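Local structure of transcriptional activator HlyU (Vibrio cholerae, 4K2E) at residues V27-M32 and W71-L77; L44-S50 and T86-L91. The protein activates transcription of the hemolysin gene hlyA as a DNA-binding winged-helix regulator of the ArsR family and may promote expression of other virulence determinants. All blocks are in the same frame, centred on the assembly; numbering follows the deposited sequence.

Overall arrangement
From the N terminus, helix 16-32 supplies 27-32, the first half of interaction 1. The chain then runs through helix 35-40 to the turn and short strand of 44-50, the first half of interaction 2. After helices 51-58 and 62-74, residues 71-77 close interaction 1 over 38 intervening residues. The hairpin of strands 78-83 and 86-91 follows, and 86-91 closes interaction 2 over 35. The two loops therefore cross rather than nest. Interaction 1 ties the N-terminal helix to the end of helix 62-74; interaction 2 joins 44-50, with its short edge strand, to the wing hairpin. The contact centres lie about 16 Å apart, and a weak hydrogen bond from Arg73 NH1 to Tyr89 OH links them.

Interaction 1 of 2, residues V27-M32 and W71-L77; sequences VLLKAM and WLRRDGL
In this winged-helix fold of the ArsR family, the last turns of helix 16-32 pack against the C-terminal end of helix 62-74, whose earlier part lies in the predicted helix-turn-helix motif. Residues 27-32 are wholly helical, with Ala31 N bonded to Val27 O (3.1 Å) and Met32 N to Leu28 O (3.0 Å). Ala31 is the central contact residue, its CA 6.6 Å from that of Leu72, and its small side chain lets the two segments come close. Trp71, chi1 t, brings NE1 within 3.6 Å of both CA and CB of Ala31; Arg37 makes a cation-pi contact with this indole and hydrogen-bonds to Lys30 O and Ala31 O. The CA-to-CB bond of Leu72 points sideways, but its m, t rotamer brings CD2 to 4.1 Å from Ala31 O. Asp75 points its CA-to-CB bond toward helix 16-32; its CG lies 4.0 Å from Val27 CG1, and a water donates to both Asp75 OD2 (2.5 Å) and Val27 O (2.8 Å). Gly76, with phi near +83°, ends the helix in a Schellman motif, with Gly76 N bonded to Arg73 O (3.1 Å) and Leu77 N to Leu72 O (2.9 Å). This reversal turns Leu77 back towards helix 16-32 just before strand 78-83. No direct hydrogen bond joins the segments, which bury 307 Å² together. Met32, its CA-to-CB bond pointing away, also packs on Leu29 of the second subunit. Leu77 (m, p) lies against three side chains of helix 16-32: its CD1 is 3.6 Å from Ala31 CB, while its CD2 lies 4.0 Å from Met32 CG and 3.6 Å from Leu28 CD1.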
ATOM      1  N   VAL A  27       5.782   5.630   3.431  1.00 37.80           N
ATOM      2  CA  VAL A  27       5.275   6.939   2.983  1.00 38.03           C
ATOM      3  C   VAL A  27       4.367   6.752   1.781  1.00 34.78           C
ATOM      4  O   VAL A  27       3.226   7.281   1.721  1.00 35.66           O
ATOM      5  CB  VAL A  27       6.390   7.913   2.571  1.00 35.59           C
ATOM      6  CG1 VAL A  27       5.754   9.189   1.939  1.00 38.85           C
ATOM      7  CG2 VAL A  27       7.240   8.241   3.771  1.00 43.64           C
ATOM      8  N   LEU A  28       4.866   5.982   0.824  1.00 34.84           N
ATOM      9  CA  LEU A  28       4.044   5.712  -0.345  1.00 28.63           C
ATOM     10  C   LEU A  28       2.723   4.993  -0.023  1.00 35.25           C
ATOM     11  O   LEU A  28       1.657   5.359  -0.509  1.00 32.78           O
ATOM     12  CB  LEU A  28       4.838   4.892  -1.338  1.00 32.40           C
ATOM     13  CG  LEU A  28       4.015   4.439  -2.533  1.00 38.65           C
ATOM     14  CD1 LEU A  28       3.939   5.566  -3.570  1.00 47.11           C
ATOM     15  CD2 LEU A  28       4.639   3.167  -3.107  1.00 42.24           C
ATOM     16  N   LEU A  29       2.809   3.955   0.813  1.00 34.00           N
ATOM     17  CA  LEU A  29       1.635   3.162   1.169  1.00 30.75           C
ATOM     18  C   LEU A  29       0.592   3.990   1.930  1.00 34.33           C
ATOM     19  O   LEU A  29      -0.610   3.825   1.716  1.00 29.90           O
ATOM     20  CB  LEU A  29       2.061   1.901   1.989  1.00 27.69           C
ATOM     21  CG  LEU A  29       2.934   0.959   1.154  1.00 32.82           C
ATOM     22  CD1 LEU A  29       3.727  -0.004   2.016  1.00 36.02           C
ATOM     23  CD2 LEU A  29       2.033   0.184   0.222  1.00 35.46           C
ATOM     24  N   LYS A  30       1.056   4.844   2.838  1.00 31.96           N
ATOM     25  CA  LYS A  30       0.168   5.676   3.632  1.00 34.57           C
ATOM     26  C   LYS A  30      -0.536   6.689   2.698  1.00 32.13           C
ATOM     27  O   LYS A  30      -1.718   6.967   2.887  1.00 37.08           O
ATOM     28  CB  LYS A  30       0.936   6.443   4.724  1.00 38.07           C
ATOM     29  CG  LYS A  30       1.373   5.566   5.904  1.00 36.66           C
ATOM     30  CD  LYS A  30       1.949   6.377   7.057  1.00 38.62           C
ATOM     31  CE  LYS A  30       2.197   5.495   8.261  1.00 41.53           C
ATOM     32  NZ  LYS A  30       3.148   6.120   9.230  1.00 41.85           N
ATOM     33  N   ALA A  31       0.172   7.171   1.686  1.00 30.75           N
ATOM     34  CA  ALA A  31      -0.490   8.095   0.752  1.00 33.20           C
ATOM     35  C   ALA A  31      -1.555   7.345  -0.080  1.00 37.41           C
ATOM     36  O   ALA A  31      -2.647   7.873  -0.316  1.00 37.02           O
ATOM     37  CB  ALA A  31       0.515   8.856  -0.114  1.00 32.90           C
ATOM     38  N   MET A  32      -1.271   6.094  -0.450  1.00 29.65           N
ATOM     39  CA  MET A  32      -2.258   5.273  -1.157  1.00 28.12           C
ATOM     40  C   MET A  32      -3.414   4.680  -0.371  1.00 34.92           C
ATOM     41  O   MET A  32      -4.409   4.238  -0.959  1.00 37.38           O
ATOM     42  CB  MET A  32      -1.542   4.127  -1.904  1.00 29.23           C
ATOM     43  CG  MET A  32      -0.473   4.700  -2.847  1.00 30.09           C
ATOM     44  SD  MET A  32       0.334   3.288  -3.676  1.00 38.13           S
ATOM     45  CE  MET A  32      -1.122   2.524  -4.339  1.00 70.14           C
ATOM     46  N   TRP A  71      -2.323  16.241  -0.317  1.00 35.14           N
ATOM     47  CA  TRP A  71      -1.559  15.127   0.224  1.00 35.52           C
ATOM     48  C   TRP A  71      -0.753  14.439  -0.873  1.00 35.29           C
ATOM     49  O   TRP A  71       0.454  14.233  -0.718  1.00 33.75           O
ATOM     50  CB  TRP A  71      -2.517  14.146   0.914  1.00 39.46           C
ATOM     51  CG  TRP A  71      -1.863  13.024   1.726  1.00 37.60           C
ATOM     52  CD1 TRP A  71      -0.834  12.201   1.341  1.00 38.68           C
ATOM     53  CD2 TRP A  71      -2.265  12.581   3.021  1.00 37.29           C
ATOM     54  NE1 TRP A  71      -0.565  11.280   2.343  1.00 35.44           N
ATOM     55  CE2 TRP A  71      -1.433  11.496   3.378  1.00 37.41           C
ATOM     56  CE3 TRP A  71      -3.250  13.003   3.921  1.00 40.42           C
ATOM     57  CZ2 TRP A  71      -1.553  10.839   4.599  1.00 41.79           C
ATOM     58  CZ3 TRP A  71      -3.363  12.349   5.130  1.00 45.46           C
ATOM     59  CH2 TRP A  71      -2.522  11.279   5.454  1.00 44.05           C
ATOM     60  N   LEU A  72      -1.385  14.119  -2.001  1.00 31.83           N
ATOM     61  CA  LEU A  72      -0.644  13.453  -3.067  1.00 25.74           C
ATOM     62  C   LEU A  72       0.515  14.325  -3.621  1.00 38.30           C
ATOM     63  O   LEU A  72       1.552  13.797  -4.004  1.00 33.85           O
ATOM     64  CB  LEU A  72      -1.575  12.991  -4.197  1.00 26.88           C
ATOM     65  CG  LEU A  72      -2.665  11.996  -3.812  1.00 30.13           C
ATOM     66  CD1 LEU A  72      -3.635  11.814  -4.986  1.00 25.12           C
ATOM     67  CD2 LEU A  72      -2.067  10.598  -3.335  1.00 27.36           C
ATOM     68  N   ARG A  73       0.323  15.648  -3.672  1.00 31.87           N
ATOM     69  CA  ARG A  73       1.359  16.586  -4.138  1.00 29.76           C
ATOM     70  C   ARG A  73       2.503  16.584  -3.097  1.00 37.88           C
ATOM     71  O   ARG A  73       3.681  16.474  -3.428  1.00 38.42           O
ATOM     72  CB  ARG A  73       0.804  18.012  -4.293  1.00 30.14           C
ATOM     73  CG  ARG A  73      -0.143  18.185  -5.496  1.00 34.30           C
ATOM     74  CD  ARG A  73      -0.118  19.590  -6.137  1.00 39.22           C
ATOM     75  NE  ARG A  73      -0.283  20.714  -5.219  1.00 44.44           N
ATOM     76  CZ  ARG A  73      -1.434  21.022  -4.642  1.00 47.42           C
ATOM     77  NH1 ARG A  73      -2.518  20.279  -4.853  1.00 49.31           N
ATOM     78  NH2 ARG A  73      -1.506  22.060  -3.850  1.00 38.15           N
ATOM     79  N   ARG A  74       2.119  16.700  -1.837  1.00 35.59           N
ATOM     80  CA  ARG A  74       3.079  16.851  -0.753  1.00 36.44           C
ATOM     81  C   ARG A  74       4.023  15.634  -0.671  1.00 39.95           C
ATOM     82  O   ARG A  74       5.234  15.796  -0.506  1.00 41.22           O
ATOM     83  CB  ARG A  74       2.346  17.034   0.576  1.00 34.26           C
ATOM     84  CG  ARG A  74       3.281  17.062   1.774  1.00 40.39           C
ATOM     85  CD  ARG A  74       2.552  17.432   3.039  1.00 35.61           C
ATOM     86  NE  ARG A  74       1.470  16.498   3.307  1.00 38.88           N
ATOM     87  CZ  ARG A  74       0.181  16.822   3.339  1.00 43.79           C
ATOM     88  NH1 ARG A  74      -0.218  18.079   3.112  1.00 38.51           N
ATOM     89  NH2 ARG A  74      -0.718  15.888   3.611  1.00 37.11           N
ATOM     90  N   ASP A  75       3.477  14.440  -0.864  1.00 36.39           N
ATOM     91  CA  ASP A  75       4.311  13.244  -0.777  1.00 42.61           C
ATOM     92  C   ASP A  75       4.912  12.791  -2.088  1.00 41.22           C
ATOM     93  O   ASP A  75       5.586  11.768  -2.141  1.00 40.77           O
ATOM     94  CB  ASP A  75       3.558  12.113  -0.074  1.00 42.00           C
ATOM     95  CG  ASP A  75       3.437  12.366   1.394  1.00 40.51           C
ATOM     96  OD1 ASP A  75       4.284  13.114   1.884  1.00 43.34           O
ATOM     97  OD2 ASP A  75       2.498  11.871   2.043  1.00 45.00           O
ATOM     98  N   GLY A  76       4.671  13.551  -3.151  1.00 40.99           N
ATOM     99  CA  GLY A  76       5.346  13.337  -4.418  1.00 41.01           C
ATOM    100  C   GLY A  76       4.766  12.263  -5.312  1.00 39.56           C
ATOM    101  O   GLY A  76       5.492  11.698  -6.129  1.00 44.92           O
ATOM    102  N   LEU A  77       3.468  11.975  -5.186  1.00 32.11           N
ATOM    103  CA  LEU A  77       2.876  10.863  -5.939  1.00 27.16           C
ATOM    104  C   LEU A  77       2.291  11.374  -7.269  1.00 34.59           C
ATOM    105  O   LEU A  77       1.925  10.600  -8.153  1.00 32.60           O
ATOM    106  CB  LEU A  77       1.780  10.185  -5.136  1.00 26.27           C
ATOM    107  CG  LEU A  77       2.340   9.185  -4.086  1.00 33.31           C
ATOM    108  CD1 LEU A  77       2.683   9.871  -2.808  1.00 33.79           C
ATOM    109  CD2 LEU A  77       1.340   8.105  -3.862  1.00 34.22           C
TER
HETATM  110  O   HOH W   1       2.246   9.580   3.089  1.00 38.91           O

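Interaction 2 of 2, residues L44-S50 and T86-L91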
ATOM      1  N   LEU A  44      -5.475   8.408 -12.758  1.00 40.56           N
ATOM      2  CA  LEU A  44      -4.386   9.104 -13.430  1.00 39.65           C
ATOM      3  C   LEU A  44      -3.491   8.165 -14.221  1.00 41.82           C
ATOM      4  O   LEU A  44      -2.733   8.608 -15.092  1.00 45.77           O
ATOM      5  CB  LEU A  44      -3.561   9.886 -12.417  1.00 37.71           C
ATOM      6  CG  LEU A  44      -4.311  11.091 -11.871  1.00 33.28           C
ATOM      7  CD1 LEU A  44      -3.446  11.736 -10.835  1.00 37.99           C
ATOM      8  CD2 LEU A  44      -4.642  12.069 -13.037  1.00 35.45           C
ATOM      9  N   LEU A  45      -3.601   6.869 -13.931  1.00 40.73           N
ATOM     10  CA  LEU A  45      -2.753   5.868 -14.583  1.00 45.21           C
ATOM     11  C   LEU A  45      -2.854   5.963 -16.108  1.00 45.65           C
ATOM     12  O   LEU A  45      -3.928   5.779 -16.697  1.00 51.02           O
ATOM     13  CB  LEU A  45      -3.111   4.459 -14.115  1.00 44.98           C
ATOM     14  CG  LEU A  45      -2.409   3.333 -14.888  1.00 51.66           C
ATOM     15  CD1 LEU A  45      -0.901   3.378 -14.638  1.00 49.20           C
ATOM     16  CD2 LEU A  45      -2.986   1.961 -14.538  1.00 53.44           C
ATOM     17  N   ASP A  46      -1.724   6.264 -16.733  1.00 50.99           N
ATOM     18  CA  ASP A  46      -1.660   6.496 -18.177  1.00 57.20           C
ATOM     19  C   ASP A  46      -2.586   7.628 -18.662  1.00 58.59           C
ATOM     20  O   ASP A  46      -3.025   7.597 -19.797  1.00 59.75           O
ATOM     21  CB  ASP A  46      -1.979   5.221 -18.974  1.00 69.03           C
ATOM     22  CG  ASP A  46      -0.904   4.150 -18.849  1.00 73.92           C
ATOM     23  OD1 ASP A  46       0.265   4.477 -18.535  1.00 64.14           O
ATOM     24  OD2 ASP A  46      -1.240   2.970 -19.087  1.00 82.92           O
ATOM     25  N   ASN A  47      -2.879   8.609 -17.808  1.00 58.56           N
ATOM     26  CA  ASN A  47      -3.738   9.738 -18.180  1.00 60.86           C
ATOM     27  C   ASN A  47      -3.301  11.039 -17.549  1.00 55.55           C
ATOM     28  O   ASN A  47      -2.634  11.046 -16.523  1.00 57.93           O
ATOM     29  CB  ASN A  47      -5.180   9.520 -17.723  1.00 63.51           C
ATOM     30  CG  ASN A  47      -5.890   8.477 -18.512  1.00 68.16           C
ATOM     31  OD1 ASN A  47      -6.431   8.751 -19.587  1.00 71.67           O
ATOM     32  ND2 ASN A  47      -5.914   7.263 -17.983  1.00 63.36           N
ATOM     33  N   GLU A  48      -3.703  12.142 -18.161  1.00 54.02           N
ATOM     34  CA  GLU A  48      -3.625  13.433 -17.510  1.00 50.85           C
ATOM     35  C   GLU A  48      -5.065  13.902 -17.362  1.00 55.65           C
ATOM     36  O   GLU A  48      -5.809  13.970 -18.346  1.00 66.22           O
ATOM     37  CB  GLU A  48      -2.809  14.410 -18.355  1.00 58.96           C
ATOM     38  CG  GLU A  48      -2.412  15.682 -17.628  1.00 63.19           C
ATOM     39  CD  GLU A  48      -1.439  16.530 -18.426  1.00 62.54           C
ATOM     40  OE1 GLU A  48      -1.663  16.705 -19.627  1.00 57.30           O
ATOM     41  OE2 GLU A  48      -0.451  17.029 -17.854  1.00 65.49           O
ATOM     42  N   LEU A  49      -5.472  14.207 -16.139  1.00 48.67           N
ATOM     43  CA  LEU A  49      -6.860  14.576 -15.864  1.00 54.40           C
ATOM     44  C   LEU A  49      -6.900  15.910 -15.145  1.00 54.45           C
ATOM     45  O   LEU A  49      -6.052  16.198 -14.299  1.00 52.49           O
ATOM     46  CB  LEU A  49      -7.551  13.503 -14.996  1.00 45.39           C
ATOM     47  CG  LEU A  49      -7.731  12.144 -15.685  1.00 46.31           C
ATOM     48  CD1 LEU A  49      -8.361  11.164 -14.743  1.00 61.34           C
ATOM     49  CD2 LEU A  49      -8.569  12.264 -16.923  1.00 51.68           C
ATOM     50  N   SER A  50      -7.895  16.719 -15.479  1.00 58.75           N
ATOM     51  CA  SER A  50      -8.089  17.978 -14.794  1.00 56.38           C
ATOM     52  C   SER A  50      -8.733  17.734 -13.457  1.00 52.96           C
ATOM     53  O   SER A  50      -9.286  16.664 -13.211  1.00 51.04           O
ATOM     54  CB  SER A  50      -8.988  18.897 -15.621  1.00 64.68           C
ATOM     55  OG  SER A  50     -10.220  18.258 -15.899  1.00 61.06           O
ATOM     56  N   THR A  86      -7.260  25.621 -15.857  1.00 69.57           N
ATOM     57  CA  THR A  86      -7.337  24.200 -15.577  1.00 64.50           C
ATOM     58  C   THR A  86      -6.027  23.689 -14.981  1.00 60.35           C
ATOM     59  O   THR A  86      -4.956  23.955 -15.517  1.00 58.09           O
ATOM     60  CB  THR A  86      -7.618  23.416 -16.877  1.00 66.76           C
ATOM     61  OG1 THR A  86      -8.878  23.829 -17.439  1.00 68.27           O
ATOM     62  CG2 THR A  86      -7.636  21.928 -16.602  1.00 64.01           C
ATOM     63  N   VAL A  87      -6.109  22.974 -13.863  1.00 56.00           N
ATOM     64  CA  VAL A  87      -4.948  22.259 -13.340  1.00 52.41           C
ATOM     65  C   VAL A  87      -5.052  20.793 -13.711  1.00 48.07           C
ATOM     66  O   VAL A  87      -6.093  20.153 -13.504  1.00 49.47           O
ATOM     67  CB  VAL A  87      -4.761  22.422 -11.804  1.00 56.84           C
ATOM     68  CG1 VAL A  87      -3.481  21.773 -11.364  1.00 53.17           C
ATOM     69  CG2 VAL A  87      -4.730  23.897 -11.414  1.00 57.91           C
ATOM     70  N   PHE A  88      -3.975  20.289 -14.298  1.00 46.70           N
ATOM     71  CA  PHE A  88      -3.888  18.933 -14.808  1.00 44.70           C
ATOM     72  C   PHE A  88      -2.937  18.114 -13.967  1.00 40.26           C
ATOM     73  O   PHE A  88      -1.798  18.517 -13.755  1.00 41.50           O
ATOM     74  CB  PHE A  88      -3.329  18.943 -16.227  1.00 47.97           C
ATOM     75  CG  PHE A  88      -4.328  19.342 -17.270  1.00 50.43           C
ATOM     76  CD1 PHE A  88      -5.436  18.528 -17.540  1.00 51.49           C
ATOM     77  CD2 PHE A  88      -4.169  20.519 -17.984  1.00 59.29           C
ATOM     78  CE1 PHE A  88      -6.362  18.891 -18.507  1.00 55.14           C
ATOM     79  CE2 PHE A  88      -5.087  20.890 -18.942  1.00 57.02           C
ATOM     80  CZ  PHE A  88      -6.181  20.075 -19.212  1.00 60.34           C
ATOM     81  N   TYR A  89      -3.393  16.939 -13.560  1.00 44.64           N
ATOM     82  CA  TYR A  89      -2.606  16.053 -12.700  1.00 44.84           C
ATOM     83  C   TYR A  89      -2.128  14.817 -13.455  1.00 44.57           C
ATOM     84  O   TYR A  89      -2.866  14.294 -14.293  1.00 46.80           O
ATOM     85  CB  TYR A  89      -3.482  15.608 -11.525  1.00 40.54           C
ATOM     86  CG  TYR A  89      -3.538  16.636 -10.429  1.00 47.05           C
ATOM     87  CD1 TYR A  89      -4.317  17.784 -10.544  1.00 41.34           C
ATOM     88  CD2 TYR A  89      -2.779  16.476  -9.289  1.00 46.45           C
ATOM     89  CE1 TYR A  89      -4.331  18.740  -9.526  1.00 46.39           C
ATOM     90  CE2 TYR A  89      -2.791  17.405  -8.278  1.00 45.14           C
ATOM     91  CZ  TYR A  89      -3.571  18.527  -8.388  1.00 41.62           C
ATOM     92  OH  TYR A  89      -3.542  19.427  -7.354  1.00 44.38           O
ATOM     93  N   THR A  90      -0.915  14.343 -13.152  1.00 39.53           N
ATOM     94  CA  THR A  90      -0.450  13.053 -13.679  1.00 36.26           C
ATOM     95  C   THR A  90       0.258  12.293 -12.543  1.00 39.62           C
ATOM     96  O   THR A  90       0.653  12.900 -11.556  1.00 36.28           O
ATOM     97  CB  THR A  90       0.585  13.216 -14.786  1.00 39.32           C
ATOM     98  OG1 THR A  90       1.461  14.284 -14.444  1.00 43.46           O
ATOM     99  CG2 THR A  90      -0.063  13.537 -16.126  1.00 43.69           C
ATOM    100  N   LEU A  91       0.474  10.990 -12.697  1.00 40.19           N
ATOM    101  CA  LEU A  91       1.309  10.264 -11.705  1.00 37.16           C
ATOM    102  C   LEU A  91       2.747  10.696 -11.868  1.00 43.93           C
ATOM    103  O   LEU A  91       3.169  11.075 -12.970  1.00 42.74           O
ATOM    104  CB  LEU A  91       1.221   8.766 -11.939  1.00 37.52           C
ATOM    105  CG  LEU A  91      -0.174   8.176 -11.775  1.00 35.42           C
ATOM    106  CD1 LEU A  91      -0.130   6.653 -11.966  1.00 38.97           C
ATOM    107  CD2 LEU A  91      -0.785   8.514 -10.414  1.00 34.95           C
TER
HETATM  108  O   HOH W   2      -0.295   9.970 -15.140  1.00 39.89           O
HETATM  109  O   HOH W   3       0.120  16.913 -15.289  1.00 54.60           O
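Leu44 opens a type II turn, closed by Asn47 N bonding to Leu44 O at 2.7 Å, and points its side chain at strand 86-91. Its CD1 lies 3.9 Å from Tyr89 CB, and its CB is 3.7 Å from Leu91 CD2. Leu91 answers from the strand's end: besides Leu44, it meets Leu45 through CD1, 3.8 Å from Leu45 CA. One water bridges the backbones here, donating to Leu44 O and accepting from Leu91 N, both at 2.8 Å. Beyond the turn the chain straightens into strand 49-50, the short edge strand that completes the three-stranded sheet of the winged-helix fold with the hairpin of 78-83 and 86-91. Leu49 and Tyr89 form an antiparallel hydrogen-bonded pair (Tyr89 N to Leu49 O 2.9 Å, Leu49 N to Tyr89 O 3.2 Å), followed by the non-hydrogen-bonded pair of Ser50 and Phe88. Ser50 then N-caps helix 51-58, its OG bonded to Glu53 N. Glu48 lays its aliphatic part on the strand, with CG 3.5 Å from Thr90 CG2 and 3.7 Å from Phe88 CB. Its OE1 forms a salt bridge with Arg81, while a water donates to Glu48 OE2 (2.6 Å) and Phe88 O (2.9 Å) and accepts from Thr90 OG1 (3.1 Å).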